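Local atomic coordinates of vacuolar aminopeptidase 1 (Saccharomyces cerevisiae, PDB entry 5JGF), a protein that removes amino acids, preferably neutral or hydrophobic ones, from the N-terminus of peptides and proteins in the yeast vacuole, as a zinc-dependent dodecameric aminopeptidase. Residues 95-107 / 209-221. Sequence-based numbering, arbitrary orientation.
Sequences LTVKLKPVSFKDT and PLFGKHCIHLLRY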
ATOM      1  N   LEU D  95      35.087   7.062  16.823  1.00 11.36           N
ATOM      2  CA  LEU D  95      33.928   6.218  17.084  1.00 11.47           C
ATOM      3  C   LEU D  95      34.386   5.015  17.892  1.00 11.13           C
ATOM      4  O   LEU D  95      35.425   4.415  17.599  1.00 12.23           O
ATOM      5  CB  LEU D  95      33.289   5.750  15.773  1.00 11.93           C
ATOM      6  CG  LEU D  95      32.034   6.516  15.345  1.00 11.78           C
ATOM      7  CD1 LEU D  95      32.375   7.989  15.142  1.00 11.78           C
ATOM      8  CD2 LEU D  95      31.475   5.913  14.060  1.00 11.33           C
ATOM      9  N   THR D  96      33.618   4.666  18.917  1.00 10.01           N
ATOM     10  CA  THR D  96      33.975   3.536  19.749  1.00 10.76           C
ATOM     11  C   THR D  96      32.751   2.999  20.477  1.00 12.08           C
ATOM     12  O   THR D  96      31.616   3.374  20.171  1.00 11.23           O
ATOM     13  CB  THR D  96      35.079   3.940  20.772  1.00 10.71           C
ATOM     14  OG1 THR D  96      35.574   2.773  21.433  1.00 11.90           O
ATOM     15  CG2 THR D  96      34.530   4.909  21.814  1.00 11.26           C
ATOM     16  N   VAL D  97      32.989   2.102  21.426  1.00 11.76           N
ATOM     17  CA  VAL D  97      31.922   1.508  22.224  1.00 11.68           C
ATOM     18  C   VAL D  97      32.325   1.722  23.679  1.00 13.23           C
ATOM     19  O   VAL D  97      33.450   1.413  24.067  1.00 13.03           O
ATOM     20  CB  VAL D  97      31.774  -0.003  21.918  1.00 11.07           C
ATOM     21  CG1 VAL D  97      30.779  -0.637  22.870  1.00 12.74           C
ATOM     22  CG2 VAL D  97      31.314  -0.191  20.481  1.00 13.08           C
ATOM     23  N   LYS D  98      31.408   2.261  24.473  1.00 12.44           N
ATOM     24  CA  LYS D  98      31.679   2.562  25.878  1.00 13.18           C
ATOM     25  C   LYS D  98      30.982   1.616  26.842  1.00 13.72           C
ATOM     26  O   LYS D  98      29.807   1.306  26.663  1.00 14.02           O
ATOM     27  CB  LYS D  98      31.207   3.985  26.200  1.00 14.30           C
ATOM     28  CG  LYS D  98      31.919   5.101  25.458  1.00 18.65           C
ATOM     29  CD  LYS D  98      33.302   5.315  26.036  1.00 20.38           C
ATOM     30  CE  LYS D  98      33.944   6.591  25.514  1.00 22.36           C
ATOM     31  NZ  LYS D  98      35.246   6.824  26.201  1.00 17.55           N
ATOM     32  N   LEU D  99      31.693   1.155  27.867  1.00 11.63           N
ATOM     33  CA  LEU D  99      31.038   0.310  28.856  1.00 14.03           C
ATOM     34  C   LEU D  99      30.042   1.228  29.554  1.00 14.04           C
ATOM     35  O   LEU D  99      30.326   2.406  29.768  1.00 13.35           O
ATOM     36  CB  LEU D  99      32.035  -0.225  29.888  1.00 17.13           C
ATOM     37  CG  LEU D  99      32.551  -1.643  29.658  1.00 19.32           C
ATOM     38  CD1 LEU D  99      33.435  -1.669  28.420  1.00 21.46           C
ATOM     39  CD2 LEU D  99      33.327  -2.107  30.880  1.00 21.32           C
ATOM     40  N   LYS D 100      28.873   0.702  29.897  1.00 14.77           N
ATOM     41  CA  LYS D 100      27.870   1.507  30.580  1.00 14.68           C
ATOM     42  C   LYS D 100      28.284   1.717  32.038  1.00 14.10           C
ATOM     43  O   LYS D 100      29.147   1.005  32.546  1.00 14.96           O
ATOM     44  CB  LYS D 100      26.507   0.810  30.506  1.00 14.81           C
ATOM     45  CG  LYS D 100      25.814   0.995  29.158  1.00 15.67           C
ATOM     46  CD  LYS D 100      24.609   0.084  29.008  1.00 16.38           C
ATOM     47  CE  LYS D 100      23.836   0.400  27.729  1.00 14.45           C
ATOM     48  NZ  LYS D 100      23.198  -0.838  27.187  1.00 13.26           N
ATOM     49  N   PRO D 101      27.694   2.719  32.716  1.00 15.90           N
ATOM     50  CA  PRO D 101      28.003   3.016  34.122  1.00 14.15           C
ATOM     51  C   PRO D 101      27.951   1.727  34.936  1.00 16.02           C
ATOM     52  O   PRO D 101      28.745   1.514  35.855  1.00 16.17           O
ATOM     53  CB  PRO D 101      26.912   4.009  34.502  1.00 14.65           C
ATOM     54  CG  PRO D 101      26.770   4.801  33.242  1.00 15.15           C
ATOM     55  CD  PRO D 101      26.758   3.719  32.169  1.00 14.99           C
ATOM     56  N   VAL D 102      26.996   0.871  34.592  1.00 15.73           N
ATOM     57  CA  VAL D 102      26.860  -0.437  35.219  1.00 15.67           C
ATOM     58  C   VAL D 102      26.903  -1.385  34.023  1.00 17.41           C
ATOM     59  O   VAL D 102      25.934  -1.479  33.271  1.00 15.22           O
ATOM     60  CB  VAL D 102      25.508  -0.606  35.958  1.00 15.69           C
ATOM     61  CG1 VAL D 102      25.389  -2.026  36.503  1.00 15.49           C
ATOM     62  CG2 VAL D 102      25.398   0.403  37.095  1.00 16.22           C
ATOM     63  N   SER D 103      28.032  -2.061  33.830  1.00 16.35           N
ATOM     64  CA  SER D 103      28.170  -2.971  32.696  1.00 16.52           C
ATOM     65  C   SER D 103      27.731  -4.380  33.051  1.00 17.37           C
ATOM     66  O   SER D 103      27.667  -5.251  32.184  1.00 14.68           O
ATOM     67  CB  SER D 103      29.623  -3.014  32.219  1.00 17.12           C
ATOM     68  OG  SER D 103      30.433  -3.744  33.127  1.00 16.84           O
ATOM     69  N   PHE D 104      27.425  -4.598  34.324  1.00 17.84           N
ATOM     70  CA  PHE D 104      27.021  -5.919  34.787  1.00 19.65           C
ATOM     71  C   PHE D 104      25.776  -6.479  34.111  1.00 19.53           C
ATOM     72  O   PHE D 104      24.779  -5.784  33.932  1.00 20.19           O
ATOM     73  CB  PHE D 104      26.817  -5.903  36.309  1.00 20.99           C
ATOM     74  CG  PHE D 104      26.532  -7.262  36.895  1.00 23.43           C
ATOM     75  CD1 PHE D 104      25.267  -7.831  36.792  1.00 24.14           C
ATOM     76  CD2 PHE D 104      27.543  -7.987  37.518  1.00 25.11           C
ATOM     77  CE1 PHE D 104      25.012  -9.105  37.299  1.00 26.28           C
ATOM     78  CE2 PHE D 104      27.300  -9.262  38.029  1.00 26.16           C
ATOM     79  CZ  PHE D 104      26.030  -9.822  37.918  1.00 26.37           C
ATOM     80  N   LYS D 105      25.856  -7.751  33.736  1.00 21.06           N
ATOM     81  CA  LYS D 105      24.739  -8.462  33.120  1.00 20.73           C
ATOM     82  C   LYS D 105      24.756  -9.876  33.684  1.00 21.15           C
ATOM     83  O   LYS D 105      25.825 -10.454  33.877  1.00 19.63           O
ATOM     84  CB  LYS D 105      24.890  -8.544  31.598  1.00 20.65           C
ATOM     85  CG  LYS D 105      24.784  -7.222  30.860  1.00 21.31           C
ATOM     86  CD  LYS D 105      24.858  -7.439  29.355  1.00 20.12           C
ATOM     87  CE  LYS D 105      23.619  -8.149  28.818  1.00 22.57           C
ATOM     88  NZ  LYS D 105      22.402  -7.288  28.862  1.00 22.73           N
ATOM     89  N   ASP D 106      23.581 -10.430  33.964  1.00 22.48           N
ATOM     90  CA  ASP D 106      23.515 -11.792  34.477  1.00 24.11           C
ATOM     91  C   ASP D 106      23.988 -12.688  33.346  1.00 23.68           C
ATOM     92  O   ASP D 106      23.858 -12.327  32.175  1.00 21.39           O
ATOM     93  CB  ASP D 106      22.079 -12.182  34.841  1.00 27.02           C
ATOM     94  CG  ASP D 106      21.479 -11.287  35.902  1.00 29.69           C
ATOM     95  OD1 ASP D 106      22.160 -11.024  36.912  1.00 30.88           O
ATOM     96  OD2 ASP D 106      20.320 -10.857  35.726  1.00 32.76           O
ATOM     97  N   THR D 107      24.547 -13.847  33.678  1.00 23.74           N
ATOM     98  CA  THR D 107      24.983 -14.753  32.627  1.00 23.78           C
ATOM     99  C   THR D 107      23.723 -15.222  31.912  1.00 22.91           C
ATOM    100  O   THR D 107      22.646 -15.277  32.511  1.00 22.01           O
ATOM    101  CB  THR D 107      25.744 -15.977  33.186  1.00 25.94           C
ATOM    102  OG1 THR D 107      24.995 -16.558  34.259  1.00 27.70           O
ATOM    103  CG2 THR D 107      27.123 -15.569  33.682  1.00 27.72           C
ATOM    104  N   PRO D 209      33.671   0.813  45.522  1.00 27.16           N
ATOM    105  CA  PRO D 209      32.409   1.469  45.178  1.00 27.20           C
ATOM    106  C   PRO D 209      31.858   0.869  43.885  1.00 26.46           C
ATOM    107  O   PRO D 209      30.693   1.065  43.542  1.00 27.00           O
ATOM    108  CB  PRO D 209      32.820   2.929  45.001  1.00 28.51           C
ATOM    109  CG  PRO D 209      33.946   3.078  45.979  1.00 28.44           C
ATOM    110  CD  PRO D 209      34.736   1.806  45.749  1.00 27.56           C
ATOM    111  N   LEU D 210      32.706   0.132  43.174  1.00 24.66           N
ATOM    112  CA  LEU D 210      32.303  -0.488  41.918  1.00 24.08           C
ATOM    113  C   LEU D 210      31.821  -1.925  42.047  1.00 23.95           C
ATOM    114  O   LEU D 210      31.344  -2.508  41.073  1.00 22.00           O
ATOM    115  CB  LEU D 210      33.450  -0.432  40.905  1.00 22.89           C
ATOM    116  CG  LEU D 210      33.825   0.969  40.414  1.00 22.91           C
ATOM    117  CD1 LEU D 210      34.917   0.869  39.366  1.00 22.07           C
ATOM    118  CD2 LEU D 210      32.595   1.656  39.839  1.00 23.18           C
ATOM    119  N   PHE D 211      31.945  -2.514  43.232  1.00 23.60           N
ATOM    120  CA  PHE D 211      31.486  -3.888  43.385  1.00 25.44           C
ATOM    121  C   PHE D 211      30.000  -3.958  43.063  1.00 25.55           C
ATOM    122  O   PHE D 211      29.208  -3.165  43.567  1.00 25.80           O
ATOM    123  CB  PHE D 211      31.731  -4.411  44.800  1.00 27.35           C
ATOM    124  CG  PHE D 211      31.218  -5.805  45.014  1.00 29.14           C
ATOM    125  CD1 PHE D 211      29.960  -6.022  45.567  1.00 29.69           C
ATOM    126  CD2 PHE D 211      31.964  -6.902  44.599  1.00 30.38           C
ATOM    127  CE1 PHE D 211      29.452  -7.312  45.701  1.00 29.93           C
ATOM    128  CE2 PHE D 211      31.463  -8.198  44.727  1.00 29.95           C
ATOM    129  CZ  PHE D 211      30.206  -8.402  45.279  1.00 30.98           C
ATOM    130  N   GLY D 212      29.626  -4.907  42.214  1.00 26.79           N
ATOM    131  CA  GLY D 212      28.232  -5.046  41.843  1.00 27.21           C
ATOM    132  C   GLY D 212      27.887  -4.279  40.581  1.00 26.92           C
ATOM    133  O   GLY D 212      26.936  -4.635  39.884  1.00 27.99           O
ATOM    134  N   LYS D 213      28.653  -3.232  40.278  1.00 24.52           N
ATOM    135  CA  LYS D 213      28.402  -2.428  39.084  1.00 23.25           C
ATOM    136  C   LYS D 213      29.029  -3.060  37.843  1.00 21.82           C
ATOM    137  O   LYS D 213      28.615  -2.793  36.715  1.00 19.53           O
ATOM    138  CB  LYS D 213      28.947  -1.009  39.271  1.00 25.40           C
ATOM    139  CG  LYS D 213      28.193  -0.182  40.303  1.00 28.70           C
ATOM    140  CD  LYS D 213      28.645   1.270  40.269  1.00 33.58           C
ATOM    141  CE  LYS D 213      27.783   2.154  41.162  1.00 37.10           C
ATOM    142  NZ  LYS D 213      27.819   1.725  42.587  1.00 40.55           N
ATOM    143  N   HIS D 214      30.037  -3.895  38.068  1.00 20.42           N
ATOM    144  CA  HIS D 214      30.739  -4.595  37.000  1.00 19.93           C
ATOM    145  C   HIS D 214      31.064  -5.969  37.569  1.00 21.76           C
ATOM    146  O   HIS D 214      31.357  -6.084  38.755  1.00 20.63           O
ATOM    147  CB  HIS D 214      32.033  -3.864  36.647  1.00 18.30           C
ATOM    148  CG  HIS D 214      31.833  -2.425  36.287  1.00 18.78           C
ATOM    149  ND1 HIS D 214      31.255  -2.028  35.101  1.00 17.37           N
ATOM    150  CD2 HIS D 214      32.103  -1.290  36.973  1.00 18.17           C
ATOM    151  CE1 HIS D 214      31.178  -0.709  35.071  1.00 19.08           C
ATOM    152  NE2 HIS D 214      31.686  -0.237  36.195  1.00 19.28           N
ATOM    153  N   CYS D 215      31.013  -7.009  36.740  1.00 23.59           N
ATOM    154  CA  CYS D 215      31.297  -8.351  37.235  1.00 25.79           C
ATOM    155  C   CYS D 215      32.677  -8.381  37.875  1.00 25.11           C
ATOM    156  O   CYS D 215      33.599  -7.693  37.434  1.00 22.46           O
ATOM    157  CB  CYS D 215      31.217  -9.381  36.107  1.00 28.98           C
ATOM    158  SG  CYS D 215      32.477  -9.196  34.854  1.00 39.48           S
ATOM    159  N   ILE D 216      32.805  -9.185  38.924  1.00 24.52           N
ATOM    160  CA  ILE D 216      34.060  -9.299  39.653  1.00 24.89           C
ATOM    161  C   ILE D 216      35.240  -9.696  38.770  1.00 24.10           C
ATOM    162  O   ILE D 216      36.370  -9.272  39.022  1.00 25.16           O
ATOM    163  CB  ILE D 216      33.924 -10.302  40.827  1.00 24.77           C
ATOM    164  CG1 ILE D 216      35.147 -10.192  41.740  1.00 25.76           C
ATOM    165  CG2 ILE D 216      33.788 -11.726  40.298  1.00 25.24           C
ATOM    166  CD1 ILE D 216      35.304  -8.829  42.370  1.00 26.52           C
ATOM    167  N   HIS D 217      34.987 -10.498  37.740  1.00 23.77           N
ATOM    168  CA  HIS D 217      36.056 -10.917  36.837  1.00 22.63           C
ATOM    169  C   HIS D 217      36.669  -9.707  36.141  1.00 22.80           C
ATOM    170  O   HIS D 217      37.892  -9.584  36.052  1.00 23.51           O
ATOM    171  CB  HIS D 217      35.518 -11.902  35.802  1.00 25.09           C
ATOM    172  N   LEU D 218      35.814  -8.814  35.651  1.00 22.32           N
ATOM    173  CA  LEU D 218      36.279  -7.610  34.970  1.00 21.63           C
ATOM    174  C   LEU D 218      37.017  -6.682  35.931  1.00 19.95           C
ATOM    175  O   LEU D 218      38.063  -6.132  35.587  1.00 18.30           O
ATOM    176  CB  LEU D 218      35.101  -6.862  34.336  1.00 22.45           C
ATOM    177  CG  LEU D 218      35.425  -5.517  33.665  1.00 25.12           C
ATOM    178  CD1 LEU D 218      36.484  -5.707  32.581  1.00 26.20           C
ATOM    179  CD2 LEU D 218      34.157  -4.925  33.062  1.00 27.54           C
ATOM    180  N   LEU D 219      36.475  -6.510  37.134  1.00 18.21           N
ATOM    181  CA  LEU D 219      37.117  -5.646  38.123  1.00 20.03           C
ATOM    182  C   LEU D 219      38.518  -6.158  38.466  1.00 20.29           C
ATOM    183  O   LEU D 219      39.470  -5.382  38.536  1.00 19.98           O
ATOM    184  CB  LEU D 219      36.262  -5.554  39.394  1.00 19.48           C
ATOM    185  CG  LEU D 219      34.921  -4.820  39.239  1.00 21.36           C
ATOM    186  CD1 LEU D 219      34.163  -4.816  40.558  1.00 21.17           C
ATOM    187  CD2 LEU D 219      35.185  -3.390  38.771  1.00 20.08           C
ATOM    188  N   ARG D 220      38.642  -7.467  38.673  1.00 20.53           N
ATOM    189  CA  ARG D 220      39.937  -8.063  38.998  1.00 20.14           C
ATOM    190  C   ARG D 220      40.915  -7.895  37.843  1.00 21.20           C
ATOM    191  O   ARG D 220      42.097  -7.610  38.049  1.00 20.34           O
ATOM    192  CB  ARG D 220      39.777  -9.554  39.310  1.00 21.96           C
ATOM    193  CG  ARG D 220      39.071  -9.846  40.624  1.00 22.30           C
ATOM    194  CD  ARG D 220      38.704 -11.320  40.729  1.00 23.80           C
ATOM    195  NE  ARG D 220      38.125 -11.645  42.028  1.00 25.78           N
ATOM    196  CZ  ARG D 220      37.447 -12.759  42.288  1.00 27.81           C
ATOM    197  NH1 ARG D 220      37.256 -13.664  41.337  1.00 28.44           N
ATOM    198  NH2 ARG D 220      36.959 -12.967  43.504  1.00 28.17           N
ATOM    199  N   TYR D 221      40.412  -8.062  36.625  1.00 20.44           N
ATOM    200  CA  TYR D 221      41.244  -7.942  35.438  1.00 20.86           C
ATOM    201  C   TYR D 221      41.831  -6.543  35.240  1.00 20.49           C
ATOM    202  O   TYR D 221      43.041  -6.402  35.049  1.00 22.19           O
ATOM    203  CB  TYR D 221      40.449  -8.364  34.194  1.00 20.87           C
ATOM    204  CG  TYR D 221      41.248  -8.289  32.913  1.00 21.44           C
ATOM    205  CD1 TYR D 221      41.005  -7.288  31.973  1.00 19.34           C
ATOM    206  CD2 TYR D 221      42.279  -9.194  32.661  1.00 22.45           C
ATOM    207  CE1 TYR D 221      41.773  -7.186  30.816  1.00 20.43           C
ATOM    208  CE2 TYR D 221      43.053  -9.100  31.509  1.00 22.85           C
ATOM    209  CZ  TYR D 221      42.796  -8.093  30.593  1.00 20.89           C
ATOM    210  OH  TYR D 221      43.581  -7.984  29.471  1.00 19.10           O
TER
HETATM  211  O   HOH W   1      31.664   2.591  35.981  1.00 27.87           O
HETATM  212  O   HOH W   2      30.445  -6.415  34.009  1.00 15.75           O
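Ser103 and His214 carry the polar heart of this contact: OG of Ser103 and ND1 of His214 are hydrogen-bonded at 2.7 Å, at the edge of the imidazole and near its plane. The serine hydroxyl sits between its own backbone N and carbonyl carbon (chi1 74°), which turns it to the ring. On the other ring nitrogen, a water lies in the plane 2.8 Å from His214 NE2 and donates to Pro101 O; a second water joins Ser103 OG to the backbone N of Cys215. Both imidazole nitrogens are thus engaged. A leucine in place of His214 would probably leave the Ser103 hydroxyl without its ring partner and break the water link to Pro101.

Between backbones, Phe104 N donates to Lys213 O over 3.2 Å, from above the carbonyl plane. The same oxygen takes a CA-H...O contact from Val102, whose CG1 also rests on it at 3.3 Å.

Apolar packing flanks these bonds. Leu99 and Leu218 meet tip to tip, CD2 to CD2 at 3.7 Å, beside Ile134, while the edge of the Phe104 ring lies against the backbone of Cys215.

Cys215 is the N-cap of helix 216-226, its SG accepting from Leu218 N at 3.5 Å. Beyond strand 96-99, Val102 N donates a hydrogen bond to His361 NE2 of a neighbouring subunit, placing the contact at a dodecamer interface. Away from the zinc site, the arrangement fastens this capped helix start to the loop leaving the six-stranded antiparallel sheet of the M18-family subunit.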